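Local coordinates for protein metallo-carboxypeptidase (Pseudomonas aeruginosa, PDB 4A39) that probably acts as a zinc-dependent carboxypeptidase of the M14 family, removing residues from the C-terminal ends of peptides or proteins, at residues R241-P246 / A330-F335; G288-T293 / V336-D341; P218-D223 / P252-V257; K172-A177 / H264-F269. All blocks are in the same frame, centred on the assembly; numbering follows the deposited sequence.

Contact 1: R241-P246 / A330-F335. With GEM ((2-guanidinoethylmercapto)succinic acid), chain D.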
loop_
_atom_site.group_PDB
_atom_site.type_symbol
_atom_site.label_atom_id
_atom_site.label_comp_id
_atom_site.label_asym_id
_atom_site.label_seq_id
_atom_site.Cartn_x
_atom_site.Cartn_y
_atom_site.Cartn_z
ATOM N N ARG A 241 -13.432 -0.137 -6.215
ATOM C CA ARG A 241 -14.407 -0.108 -7.300
ATOM C C ARG A 241 -15.778 0.007 -6.628
ATOM O O ARG A 241 -16.812 -0.141 -7.277
ATOM C CB ARG A 241 -14.357 -1.394 -8.134
ATOM C CG ARG A 241 -13.075 -1.586 -8.929
ATOM C CD ARG A 241 -12.924 -0.543 -10.022
ATOM N NE ARG A 241 -11.715 -0.781 -10.805
ATOM C CZ ARG A 241 -10.483 -0.530 -10.370
ATOM N NH1 ARG A 241 -10.291 -0.019 -9.159
ATOM N NH2 ARG A 241 -9.436 -0.814 -11.136
ATOM N N ALA A 242 -15.772 0.280 -5.322
ATOM C CA ALA A 242 -17.016 0.378 -4.559
ATOM C C ALA A 242 -17.354 1.777 -4.066
ATOM O O ALA A 242 -18.247 1.940 -3.235
ATOM C CB ALA A 242 -16.963 -0.573 -3.367
ATOM N N TRP A 243 -16.674 2.794 -4.580
ATOM C CA TRP A 243 -16.945 4.141 -4.101
ATOM C C TRP A 243 -18.172 4.830 -4.681
ATOM O O TRP A 243 -18.710 5.756 -4.076
ATOM C CB TRP A 243 -15.696 5.003 -4.268
ATOM C CG TRP A 243 -14.615 4.548 -3.337
ATOM C CD1 TRP A 243 -13.887 3.394 -3.429
ATOM C CD2 TRP A 243 -14.203 5.185 -2.120
ATOM N NE1 TRP A 243 -13.052 3.271 -2.345
ATOM C CE2 TRP A 243 -13.224 4.355 -1.525
ATOM C CE3 TRP A 243 -14.567 6.373 -1.473
ATOM C CZ2 TRP A 243 -12.606 4.674 -0.315
ATOM C CZ3 TRP A 243 -13.950 6.692 -0.266
ATOM C CH2 TRP A 243 -12.981 5.846 0.299
ATOM N N LEU A 244 -18.631 4.377 -5.838
ATOM C CA LEU A 244 -19.811 4.979 -6.436
ATOM C C LEU A 244 -21.058 4.399 -5.773
ATOM O O LEU A 244 -22.063 5.093 -5.599
ATOM C CB LEU A 244 -19.837 4.708 -7.943
ATOM C CG LEU A 244 -20.885 5.455 -8.768
ATOM C CD1 LEU A 244 -20.731 6.962 -8.568
ATOM C CD2 LEU A 244 -20.720 5.086 -10.236
ATOM N N GLU A 245 -20.984 3.129 -5.388
ATOM C CA GLU A 245 -22.110 2.448 -4.753
ATOM C C GLU A 245 -21.660 1.525 -3.616
ATOM O O GLU A 245 -21.707 0.296 -3.740
ATOM C CB GLU A 245 -22.880 1.642 -5.802
ATOM C CG GLU A 245 -23.384 2.479 -6.967
ATOM C CD GLU A 245 -23.981 1.644 -8.081
ATOM O OE1 GLU A 245 -23.258 0.799 -8.649
ATOM O OE2 GLU A 245 -25.176 1.836 -8.396
ATOM N N PRO A 246 -21.221 2.110 -2.489
ATOM C CA PRO A 246 -20.764 1.336 -1.332
ATOM C C PRO A 246 -21.901 0.605 -0.626
ATOM O O PRO A 246 -23.070 0.966 -0.766
ATOM C CB PRO A 246 -20.102 2.392 -0.451
ATOM C CG PRO A 246 -20.913 3.605 -0.732
ATOM C CD PRO A 246 -21.085 3.555 -2.235
ATOM N N ALA A 330 -15.842 5.149 -9.743
ATOM C CA ALA A 330 -15.946 4.067 -8.767
ATOM C C ALA A 330 -14.664 4.009 -7.935
ATOM O O ALA A 330 -14.641 3.409 -6.860
ATOM C CB ALA A 330 -16.176 2.736 -9.473
ATOM N N LEU A 331 -13.600 4.631 -8.445
ATOM C CA LEU A 331 -12.313 4.676 -7.745
ATOM C C LEU A 331 -12.334 5.784 -6.702
ATOM O O LEU A 331 -12.873 6.860 -6.945
ATOM C CB LEU A 331 -11.168 4.947 -8.723
ATOM C CG LEU A 331 -10.712 3.801 -9.630
ATOM C CD1 LEU A 331 -11.857 3.324 -10.512
ATOM C CD2 LEU A 331 -9.546 4.293 -10.481
ATOM N N ALA A 332 -11.727 5.521 -5.550
ATOM C CA ALA A 332 -11.686 6.485 -4.454
ATOM C C ALA A 332 -11.102 7.842 -4.829
ATOM O O ALA A 332 -11.670 8.882 -4.496
ATOM C CB ALA A 332 -10.912 5.899 -3.276
ATOM N N CYS A 333 -9.960 7.842 -5.509
ATOM C CA CYS A 333 -9.328 9.103 -5.888
ATOM C C CYS A 333 -10.293 10.007 -6.639
ATOM O O CYS A 333 -10.505 11.160 -6.268
ATOM C CB CYS A 333 -8.095 8.841 -6.757
ATOM S SG CYS A 333 -7.244 10.340 -7.271
ATOM N N ASN A 334 -10.886 9.474 -7.696
ATOM C CA ASN A 334 -11.818 10.242 -8.503
ATOM C C ASN A 334 -13.112 10.605 -7.781
ATOM O O ASN A 334 -13.570 11.748 -7.859
ATOM C CB ASN A 334 -12.107 9.470 -9.782
ATOM C CG ASN A 334 -10.876 9.344 -10.654
ATOM O OD1 ASN A 334 -10.511 10.280 -11.366
ATOM N ND2 ASN A 334 -10.209 8.198 -10.582
ATOM N N PHE A 335 -13.694 9.644 -7.073
ATOM C CA PHE A 335 -14.938 9.898 -6.356
ATOM C C PHE A 335 -14.797 10.974 -5.290
ATOM O O PHE A 335 -15.605 11.900 -5.230
ATOM C CB PHE A 335 -15.465 8.615 -5.704
ATOM C CG PHE A 335 -16.723 8.820 -4.907
ATOM C CD1 PHE A 335 -16.661 9.171 -3.562
ATOM C CD2 PHE A 335 -17.972 8.704 -5.513
ATOM C CE1 PHE A 335 -17.827 9.407 -2.827
ATOM C CE2 PHE A 335 -19.143 8.937 -4.788
ATOM C CZ PHE A 335 -19.066 9.289 -3.444
HETATM C C8 GEM D . -5.615 1.424 -9.198
HETATM S S7 GEM D . -5.606 2.712 -7.899
HETATM C C6 GEM D . -5.777 4.220 -8.922
HETATM C C5 GEM D . -5.186 4.107 -10.330
HETATM N N3 GEM D . -6.008 3.220 -11.164
HETATM C C1 GEM D . -6.650 3.721 -12.218
HETATM N N4 GEM D . -6.548 5.019 -12.493
HETATM N N2 GEM D . -7.397 2.939 -12.990
HETATM C C9 GEM D . -6.754 0.424 -8.991
HETATM O O14 GEM D . -7.570 0.655 -8.070
HETATM O O15 GEM D . -6.785 -0.557 -9.762
HETATM C C10 GEM D . -4.267 0.702 -9.262
HETATM C C11 GEM D . -3.944 -0.023 -7.953
HETATM O O12 GEM D . -2.832 0.205 -7.427
HETATM O O13 GEM D . -4.812 -0.805 -7.514
#
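With CG anti to its carbonyl carbon and the chain bent at chi2 (-66°), Arg241 starts off away from segment 330-335 and then runs side by side with Leu331. Its guanidinium meets a ligand carboxylate edge-on in a two-pronged grip: Arg241 NH1 donates almost straight (175°) to GEM O14 at 3.0 Å, and Arg241 NH2 to GEM O15 at 3.0 Å. Arg231 and Asn240 also hydrogen-bond the ligand. Leu331 CD1 covers one face of the Arg241 guanidinium, while Leu331 CD2 packs 3.4 Å from C1, the guanidinium carbon of GEM, so one leucine touches both groups. Farther along, Trp243 N donates to a lone pair of Ala330 O at 3.1 Å. The indole lies over the start of the helix, with Ala332 CB in a CH-pi contact 3.5 Å from the centroid of the Trp243 five-membered ring. Trp243 NE1 is hydrogen-bonded to Gln179 OE1. Trp243 and Phe335 cross at about a right angle, and Trp243 O stands 3.2 Å above the Phe335 ring plane, toward the rim. These contacts seat the loop 241-246 on the N-terminal turn of helix 332-340, with Val254 and Val257 of helix 252-264 against Trp243, and Phe269 of strand 268-275 packed against Ala332.

Contact 2: G288-T293 / V336-D341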
loop_
_atom_site.group_PDB
_atom_site.type_symbol
_atom_site.label_atom_id
_atom_site.label_comp_id
_atom_site.label_asym_id
_atom_site.label_seq_id
_atom_site.Cartn_x
_atom_site.Cartn_y
_atom_site.Cartn_z
ATOM N N GLY A 288 -9.518 13.066 -15.433
ATOM C CA GLY A 288 -10.653 12.525 -16.166
ATOM C C GLY A 288 -12.007 12.856 -15.547
ATOM O O GLY A 288 -13.053 12.524 -16.110
ATOM N N ASN A 289 -11.993 13.504 -14.387
ATOM C CA ASN A 289 -13.230 13.874 -13.698
ATOM C C ASN A 289 -14.030 14.944 -14.433
ATOM O O ASN A 289 -13.474 15.927 -14.910
ATOM C CB ASN A 289 -12.931 14.416 -12.293
ATOM C CG ASN A 289 -12.725 13.323 -11.259
ATOM O OD1 ASN A 289 -12.498 13.614 -10.076
ATOM N ND2 ASN A 289 -12.800 12.069 -11.689
ATOM N N PRO A 290 -15.352 14.756 -14.543
ATOM C CA PRO A 290 -16.148 15.778 -15.223
ATOM C C PRO A 290 -16.022 17.070 -14.407
ATOM O O PRO A 290 -16.102 18.178 -14.938
ATOM C CB PRO A 290 -17.556 15.197 -15.175
ATOM C CG PRO A 290 -17.301 13.725 -15.299
ATOM C CD PRO A 290 -16.137 13.524 -14.344
ATOM N N GLY A 291 -15.797 16.905 -13.105
ATOM C CA GLY A 291 -15.659 18.051 -12.222
ATOM C C GLY A 291 -14.258 18.633 -12.146
ATOM O O GLY A 291 -14.009 19.546 -11.359
ATOM N N TYR A 292 -13.340 18.113 -12.955
ATOM C CA TYR A 292 -11.963 18.599 -12.970
ATOM C C TYR A 292 -11.982 20.088 -13.326
ATOM O O TYR A 292 -12.797 20.526 -14.144
ATOM C CB TYR A 292 -11.153 17.810 -14.002
ATOM C CG TYR A 292 -9.645 17.888 -13.865
ATOM C CD1 TYR A 292 -9.004 17.524 -12.676
ATOM C CD2 TYR A 292 -8.854 18.245 -14.952
ATOM C CE1 TYR A 292 -7.610 17.506 -12.585
ATOM C CE2 TYR A 292 -7.469 18.231 -14.873
ATOM C CZ TYR A 292 -6.851 17.857 -13.691
ATOM O OH TYR A 292 -5.475 17.794 -13.649
ATOM N N THR A 293 -11.091 20.859 -12.705
ATOM C CA THR A 293 -11.016 22.302 -12.935
ATOM C C THR A 293 -9.574 22.768 -13.098
ATOM O O THR A 293 -8.638 22.058 -12.734
ATOM C CB THR A 293 -11.581 23.081 -11.742
ATOM O OG1 THR A 293 -10.731 22.868 -10.605
ATOM C CG2 THR A 293 -12.996 22.621 -11.409
ATOM N N VAL A 336 -13.786 10.844 -4.438
ATOM C CA VAL A 336 -13.577 11.814 -3.368
ATOM C C VAL A 336 -13.198 13.168 -3.949
ATOM O O VAL A 336 -13.736 14.205 -3.549
ATOM C CB VAL A 336 -12.469 11.337 -2.395
ATOM C CG1 VAL A 336 -12.262 12.359 -1.283
ATOM C CG2 VAL A 336 -12.859 9.993 -1.795
ATOM N N GLY A 337 -12.278 13.153 -4.907
ATOM C CA GLY A 337 -11.844 14.389 -5.530
ATOM C C GLY A 337 -12.991 15.201 -6.100
ATOM O O GLY A 337 -13.025 16.425 -5.954
ATOM N N GLN A 338 -13.932 14.527 -6.752
ATOM C CA GLN A 338 -15.067 15.217 -7.353
ATOM C C GLN A 338 -16.149 15.573 -6.347
ATOM O O GLN A 338 -16.709 16.667 -6.389
ATOM C CB GLN A 338 -15.675 14.367 -8.468
ATOM C CG GLN A 338 -16.779 15.082 -9.231
ATOM C CD GLN A 338 -17.125 14.382 -10.523
ATOM O OE1 GLN A 338 -18.042 13.561 -10.577
ATOM N NE2 GLN A 338 -16.376 14.686 -11.571
ATOM N N THR A 339 -16.441 14.655 -5.435
ATOM C CA THR A 339 -17.480 14.896 -4.443
ATOM C C THR A 339 -17.139 16.060 -3.528
ATOM O O THR A 339 -18.023 16.822 -3.125
ATOM C CB THR A 339 -17.726 13.634 -3.588
ATOM O OG1 THR A 339 -18.146 12.561 -4.440
ATOM C CG2 THR A 339 -18.810 13.891 -2.545
ATOM N N TYR A 340 -15.853 16.217 -3.225
ATOM C CA TYR A 340 -15.412 17.281 -2.332
ATOM C C TYR A 340 -14.611 18.401 -2.992
ATOM O O TYR A 340 -14.196 19.347 -2.315
ATOM C CB TYR A 340 -14.629 16.658 -1.171
ATOM C CG TYR A 340 -15.506 15.757 -0.333
ATOM C CD1 TYR A 340 -16.381 16.292 0.612
ATOM C CD2 TYR A 340 -15.536 14.381 -0.553
ATOM C CE1 TYR A 340 -17.269 15.481 1.313
ATOM C CE2 TYR A 340 -16.424 13.557 0.143
ATOM C CZ TYR A 340 -17.286 14.115 1.071
ATOM O OH TYR A 340 -18.179 13.317 1.747
ATOM N N ASP A 341 -14.424 18.302 -4.307
ATOM C CA ASP A 341 -13.685 19.307 -5.074
ATOM C C ASP A 341 -12.328 19.579 -4.425
ATOM O O ASP A 341 -11.949 20.731 -4.201
ATOM C CB ASP A 341 -14.497 20.606 -5.146
ATOM C CG ASP A 341 -13.875 21.640 -6.071
ATOM O OD1 ASP A 341 -13.166 21.246 -7.023
ATOM O OD2 ASP A 341 -14.110 22.849 -5.845
HETATM O O HOH W 1 -13.887 19.046 -8.737
HETATM O O HOH W 2 -12.003 23.432 -8.284
#
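The amide planes of Asn289 and Gln338 are turned 55° against each other where the two side chains cross obliquely, Asn289 OD1 lying 3.6 Å from Gln338 CB. Gln338 starts with CG anti to its backbone N and stays extended, so its amide reaches straight across to the turn. The Gln338 and Pro290 side chains cross at about a right angle, Pro290 CD lying against the amide end, with Gln338 CD 4.0 Å from Pro290 CD and 3.8 Å from Gly291 N. Gly291 has no side chain to keep the amide off its backbone. The turn itself is a type I beta turn, closed by Tyr292 N to Asn289 O at 2.9 Å. Water completes the contact: one molecule donates to Gly291 O (2.7 Å) and to Asp341 OD1 (2.9 Å). A second donates to the same Asp341 OD1 at 2.8 Å and is hydrogen-bonded to Thr293 OG1 at 2.7 Å. Thr293, the N-cap of helix 294-308, also caps Leu296 N. The contact therefore joins the loop leading into helix 294-308 to the last turns of helix 332-340, whose Val336 and Tyr340 pack on Met261 of helix 252-264.

Contact 3: P218-D223 / P252-V257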
loop_
_atom_site.group_PDB
_atom_site.type_symbol
_atom_site.label_atom_id
_atom_site.label_comp_id
_atom_site.label_asym_id
_atom_site.label_seq_id
_atom_site.Cartn_x
_atom_site.Cartn_y
_atom_site.Cartn_z
ATOM N N PRO A 218 -4.846 3.843 8.540
ATOM C CA PRO A 218 -3.690 2.967 8.316
ATOM C C PRO A 218 -3.934 1.723 7.464
ATOM O O PRO A 218 -3.050 1.307 6.710
ATOM C CB PRO A 218 -3.246 2.616 9.732
ATOM C CG PRO A 218 -3.581 3.861 10.489
ATOM C CD PRO A 218 -4.961 4.187 9.969
ATOM N N ASN A 219 -5.107 1.109 7.599
ATOM C CA ASN A 219 -5.411 -0.073 6.792
ATOM C C ASN A 219 -6.899 -0.226 6.500
ATOM O O ASN A 219 -7.721 -0.428 7.400
ATOM C CB ASN A 219 -4.870 -1.343 7.452
ATOM C CG ASN A 219 -4.881 -2.528 6.505
ATOM O OD1 ASN A 219 -5.939 -3.070 6.185
ATOM N ND2 ASN A 219 -3.701 -2.921 6.030
ATOM N N MET A 220 -7.225 -0.135 5.215
ATOM C CA MET A 220 -8.594 -0.216 4.720
ATOM C C MET A 220 -9.145 -1.615 4.488
ATOM O O MET A 220 -10.325 -1.753 4.175
ATOM C CB MET A 220 -8.709 0.535 3.392
ATOM C CG MET A 220 -8.700 2.052 3.481
ATOM S SD MET A 220 -10.214 2.690 4.211
ATOM C CE MET A 220 -11.408 2.211 2.955
ATOM N N ASN A 221 -8.310 -2.640 4.630
ATOM C CA ASN A 221 -8.757 -4.011 4.360
ATOM C C ASN A 221 -8.055 -5.018 5.267
ATOM O O ASN A 221 -7.266 -5.842 4.801
ATOM C CB ASN A 221 -8.455 -4.353 2.894
ATOM C CG ASN A 221 -9.334 -5.465 2.347
ATOM O OD1 ASN A 221 -9.801 -6.343 3.081
ATOM N ND2 ASN A 221 -9.545 -5.444 1.035
ATOM N N PRO A 222 -8.334 -4.971 6.578
ATOM C CA PRO A 222 -7.698 -5.906 7.512
ATOM C C PRO A 222 -7.997 -7.373 7.227
ATOM O O PRO A 222 -7.131 -8.225 7.427
ATOM C CB PRO A 222 -8.221 -5.450 8.875
ATOM C CG PRO A 222 -9.549 -4.840 8.550
ATOM C CD PRO A 222 -9.249 -4.061 7.287
ATOM N N ASP A 223 -9.210 -7.674 6.764
ATOM C CA ASP A 223 -9.566 -9.061 6.462
ATOM C C ASP A 223 -8.690 -9.592 5.331
ATOM O O ASP A 223 -8.094 -10.661 5.441
ATOM C CB ASP A 223 -11.033 -9.182 6.040
ATOM C CG ASP A 223 -11.999 -8.781 7.134
ATOM O OD1 ASP A 223 -11.576 -8.646 8.304
ATOM O OD2 ASP A 223 -13.195 -8.615 6.816
ATOM N N PRO A 252 -18.329 -2.661 3.828
ATOM C CA PRO A 252 -18.397 -1.853 5.050
ATOM C C PRO A 252 -17.184 -0.961 5.284
ATOM O O PRO A 252 -17.295 0.109 5.885
ATOM C CB PRO A 252 -18.575 -2.903 6.147
ATOM C CG PRO A 252 -17.863 -4.104 5.581
ATOM C CD PRO A 252 -18.326 -4.100 4.152
ATOM N N GLU A 253 -16.026 -1.412 4.814
ATOM C CA GLU A 253 -14.796 -0.650 4.975
ATOM C C GLU A 253 -14.905 0.704 4.271
ATOM O O GLU A 253 -14.506 1.734 4.813
ATOM C CB GLU A 253 -13.617 -1.444 4.409
ATOM C CG GLU A 253 -13.381 -2.780 5.110
ATOM C CD GLU A 253 -14.133 -3.955 4.485
ATOM O OE1 GLU A 253 -14.973 -3.751 3.578
ATOM O OE2 GLU A 253 -13.875 -5.098 4.913
ATOM N N VAL A 254 -15.451 0.695 3.061
ATOM C CA VAL A 254 -15.609 1.922 2.286
ATOM C C VAL A 254 -16.819 2.721 2.769
ATOM O O VAL A 254 -16.780 3.952 2.821
ATOM C CB VAL A 254 -15.745 1.594 0.780
ATOM C CG1 VAL A 254 -16.169 2.832 -0.000
ATOM C CG2 VAL A 254 -14.404 1.082 0.254
ATOM N N TRP A 255 -17.887 2.018 3.129
ATOM C CA TRP A 255 -19.100 2.665 3.625
ATOM C C TRP A 255 -18.761 3.521 4.847
ATOM O O TRP A 255 -19.254 4.645 5.000
ATOM C CB TRP A 255 -20.140 1.598 3.991
ATOM C CG TRP A 255 -21.411 2.152 4.557
ATOM C CD1 TRP A 255 -21.664 2.461 5.864
ATOM C CD2 TRP A 255 -22.593 2.490 3.827
ATOM N NE1 TRP A 255 -22.933 2.973 5.992
ATOM C CE2 TRP A 255 -23.527 3.002 4.757
ATOM C CE3 TRP A 255 -22.956 2.411 2.477
ATOM C CZ2 TRP A 255 -24.801 3.434 4.377
ATOM C CZ3 TRP A 255 -24.225 2.841 2.099
ATOM C CH2 TRP A 255 -25.131 3.346 3.047
ATOM N N PHE A 256 -17.911 2.975 5.708
ATOM C CA PHE A 256 -17.464 3.649 6.922
ATOM C C PHE A 256 -16.759 4.962 6.610
ATOM O O PHE A 256 -17.128 6.016 7.128
ATOM C CB PHE A 256 -16.512 2.729 7.699
ATOM C CG PHE A 256 -15.704 3.434 8.758
ATOM C CD1 PHE A 256 -16.327 4.088 9.817
ATOM C CD2 PHE A 256 -14.313 3.429 8.701
ATOM C CE1 PHE A 256 -15.573 4.727 10.808
ATOM C CE2 PHE A 256 -13.554 4.062 9.683
ATOM C CZ PHE A 256 -14.187 4.712 10.739
ATOM N N VAL A 257 -15.741 4.899 5.761
ATOM C CA VAL A 257 -14.986 6.099 5.421
ATOM C C VAL A 257 -15.843 7.181 4.780
ATOM O O VAL A 257 -15.715 8.355 5.129
ATOM C CB VAL A 257 -13.792 5.765 4.502
ATOM C CG1 VAL A 257 -13.043 7.040 4.128
ATOM C CG2 VAL A 257 -12.858 4.801 5.220
HETATM O O HOH W 3 -11.180 -5.938 5.441
HETATM O O HOH W 4 -13.749 -7.743 4.397
#
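The apolar part rests on Met220, whose chain, bent at chi2 and chi3, curls toward helix 252-264. Its sulfur SD meets Val257 CG2 at 3.5 Å, and its methyl CE lies 4.2 Å from Val254 CG2. The backbone adds a less comfortable touch: Met220 O abuts Glu253 CB at 3.3 Å and is buried without a hydrogen-bond partner. No direct hydrogen bond crosses; within 218-223, Asn219 OD1 accepts from Asn221 N at 2.9 Å to form an Asx turn, the donor standing 36° out of the carbonyl plane. Asn221 serves as N-cap of helix 222-226, its OD1 receiving Gly224 N. Two waters link the segments. One accepts from Asp223 N and lies where it can donate to Asn221 OD1 and Glu253 OE2. Another sits 2.6 Å from Asp223 OD2 and 2.7 Å from Glu253 OE2. The two carboxylates, their planes 80° apart, come as near as 4.1 Å between Asp223 OD2 and Glu253 OE2. Arg156 and Ser152 hold Asp223 OD1, Gln154 N binds Asp223 OD2, and Asn233 binds Glu253 OE1. So close a buried acid pair may raise the proton affinity of one member, an effect that Arg156 and the first turns of two helices would counter.

Contact 4: K172-A177 / H264-F269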
loop_
_atom_site.group_PDB
_atom_site.type_symbol
_atom_site.label_atom_id
_atom_site.label_comp_id
_atom_site.label_asym_id
_atom_site.label_seq_id
_atom_site.Cartn_x
_atom_site.Cartn_y
_atom_site.Cartn_z
ATOM N N LYS A 172 -8.969 19.742 6.293
ATOM C CA LYS A 172 -9.026 18.318 6.627
ATOM C C LYS A 172 -8.271 17.551 5.553
ATOM O O LYS A 172 -8.725 17.465 4.413
ATOM C CB LYS A 172 -10.475 17.820 6.666
ATOM C CG LYS A 172 -11.344 18.476 7.722
ATOM C CD LYS A 172 -11.610 19.932 7.406
ATOM C CE LYS A 172 -12.651 20.088 6.316
ATOM N NZ LYS A 172 -12.955 21.534 6.102
ATOM N N LEU A 173 -7.118 16.997 5.918
ATOM C CA LEU A 173 -6.297 16.256 4.963
ATOM C C LEU A 173 -6.427 14.756 5.211
ATOM O O LEU A 173 -5.997 14.249 6.251
ATOM C CB LEU A 173 -4.836 16.686 5.097
ATOM C CG LEU A 173 -4.575 18.191 5.213
ATOM C CD1 LEU A 173 -3.076 18.421 5.186
ATOM C CD2 LEU A 173 -5.255 18.955 4.087
ATOM N N TRP A 174 -7.015 14.055 4.245
ATOM C CA TRP A 174 -7.234 12.620 4.355
ATOM C C TRP A 174 -6.235 11.734 3.629
ATOM O O TRP A 174 -5.886 11.977 2.467
ATOM C CB TRP A 174 -8.631 12.264 3.844
ATOM C CG TRP A 174 -9.755 12.797 4.669
ATOM C CD1 TRP A 174 -10.121 14.105 4.829
ATOM C CD2 TRP A 174 -10.688 12.022 5.428
ATOM N NE1 TRP A 174 -11.230 14.191 5.643
ATOM C CE2 TRP A 174 -11.598 12.926 6.023
ATOM C CE3 TRP A 174 -10.843 10.648 5.665
ATOM C CZ2 TRP A 174 -12.652 12.501 6.839
ATOM C CZ3 TRP A 174 -11.892 10.223 6.478
ATOM C CH2 TRP A 174 -12.784 11.150 7.054
ATOM N N VAL A 175 -5.805 10.687 4.322
ATOM C CA VAL A 175 -4.886 9.707 3.757
ATOM C C VAL A 175 -5.343 8.320 4.199
ATOM O O VAL A 175 -5.411 8.047 5.402
ATOM C CB VAL A 175 -3.448 9.918 4.262
ATOM C CG1 VAL A 175 -2.513 8.927 3.584
ATOM C CG2 VAL A 175 -3.007 11.344 3.977
ATOM N N ILE A 176 -5.687 7.467 3.234
ATOM C CA ILE A 176 -6.107 6.101 3.542
ATOM C C ILE A 176 -5.180 5.135 2.806
ATOM O O ILE A 176 -4.635 5.464 1.743
ATOM C CB ILE A 176 -7.586 5.838 3.148
ATOM C CG1 ILE A 176 -7.748 5.826 1.630
ATOM C CG2 ILE A 176 -8.483 6.907 3.774
ATOM C CD1 ILE A 176 -9.146 5.464 1.185
ATOM N N ALA A 177 -5.007 3.942 3.362
ATOM C CA ALA A 177 -4.083 2.987 2.763
ATOM C C ALA A 177 -4.526 1.536 2.676
ATOM O O ALA A 177 -5.370 1.068 3.439
ATOM C CB ALA A 177 -2.754 3.051 3.510
ATOM N N HIS A 264 -17.229 15.221 8.304
ATOM C CA HIS A 264 -16.151 16.146 8.620
ATOM C C HIS A 264 -15.649 17.008 7.474
ATOM O O HIS A 264 -15.075 18.070 7.717
ATOM C CB HIS A 264 -14.967 15.396 9.237
ATOM C CG HIS A 264 -15.332 14.555 10.415
ATOM N ND1 HIS A 264 -15.823 13.272 10.297
ATOM C CD2 HIS A 264 -15.295 14.823 11.739
ATOM C CE1 HIS A 264 -16.062 12.784 11.499
ATOM N NE2 HIS A 264 -15.748 13.704 12.392
ATOM N N GLY A 265 -15.845 16.575 6.234
ATOM C CA GLY A 265 -15.380 17.355 5.094
ATOM C C GLY A 265 -14.000 16.897 4.667
ATOM O O GLY A 265 -13.273 16.286 5.460
ATOM N N VAL A 266 -13.643 17.197 3.419
ATOM C CA VAL A 266 -12.359 16.797 2.849
ATOM C C VAL A 266 -11.727 17.917 2.018
ATOM O O VAL A 266 -12.375 18.483 1.140
ATOM C CB VAL A 266 -12.534 15.560 1.923
ATOM C CG1 VAL A 266 -11.183 15.123 1.375
ATOM C CG2 VAL A 266 -13.202 14.418 2.685
ATOM N N ASP A 267 -10.457 18.222 2.288
ATOM C CA ASP A 267 -9.748 19.265 1.547
ATOM C C ASP A 267 -8.512 18.721 0.823
ATOM O O ASP A 267 -7.820 19.449 0.113
ATOM C CB ASP A 267 -9.355 20.408 2.490
ATOM C CG ASP A 267 -10.562 21.033 3.169
ATOM O OD1 ASP A 267 -11.462 21.519 2.448
ATOM O OD2 ASP A 267 -10.614 21.032 4.416
ATOM N N LEU A 268 -8.255 17.431 1.005
ATOM C CA LEU A 268 -7.128 16.749 0.376
ATOM C C LEU A 268 -7.353 15.262 0.569
ATOM O O LEU A 268 -7.792 14.836 1.639
ATOM C CB LEU A 268 -5.803 17.130 1.039
ATOM C CG LEU A 268 -4.617 16.293 0.541
ATOM C CD1 LEU A 268 -4.066 16.904 -0.736
ATOM C CD2 LEU A 268 -3.541 16.227 1.603
ATOM N N PHE A 269 -7.056 14.470 -0.455
ATOM C CA PHE A 269 -7.234 13.029 -0.346
ATOM C C PHE A 269 -6.137 12.252 -1.052
ATOM O O PHE A 269 -5.913 12.431 -2.248
ATOM C CB PHE A 269 -8.583 12.606 -0.930
ATOM C CG PHE A 269 -8.817 11.121 -0.894
ATOM C CD1 PHE A 269 -8.940 10.450 0.324
ATOM C CD2 PHE A 269 -8.895 10.389 -2.072
ATOM C CE1 PHE A 269 -9.136 9.071 0.361
ATOM C CE2 PHE A 269 -9.091 9.007 -2.048
ATOM C CZ PHE A 269 -9.213 8.346 -0.832
#
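Two parallel neighbours of the mixed sheet in the catalytic domain, strands 171-177 and 268-275, meet here, with Trp174 bridged to Phe269. Trp174 N donates to Leu268 O at 2.8 Å, from 37° out of the carbonyl plane. Before the second strand settles into the sheet, Asp267 N donates to Lys172 O at 2.8 Å, and Asp267 OD2 takes Lys172 N on its anti lone pair at 2.8 Å. Lys172, bent at chi2 and chi3, curls back to the same oxygen in a salt bridge, Lys172 NZ to Asp267 OD2 at 2.9 Å, while Arg388 binds Asp267 OD1. Gly265, the first residue beyond helix 252-264, has a positive phi of 94° and offers its carbonyl to the indole, Trp174 NE1 to Gly265 O at 2.9 Å. Val266 CG2 lies over the indole face in a CH-pi contact. On the same sheet face as Trp174, Ile176 CD1 touches the edge of the Phe269 ring at CZ, 3.5 Å away. On the other face, Leu173 CD2 packs on Leu268 CB at 3.6 Å. A mixed sheet with parallel central strands, flanked by helices such as 252-264 and 332-340, is the core of M14 carboxypeptidases; strand 268-275 carries the zinc ligand His273.

From the N terminus, strand segment 172-177 opens contact 4, which closes only at 264-269; contact 3 is nested inside that loop, joining the loop after strand 212-217 and the start of helix 222-226 to helix 252-264. Contact 1 begins at 241-246, within the loops of both, and closes at 330-335, so it crosses contacts 3 and 4. Contact 2 opens at 288-293, after those two have closed, and crosses contact 1 on the shared helix 332-340. Packing connects them: Trp243 touches Ile176 and Val336, and Phe269 meets Val336, while a probable hydrogen bond from Met220 N to Ala177 O joins contacts 3 and 4. Together they tie the sheet that holds strands 171-177 and 268-275 to helices 252-264 and 332-340 and to the ligand pocket.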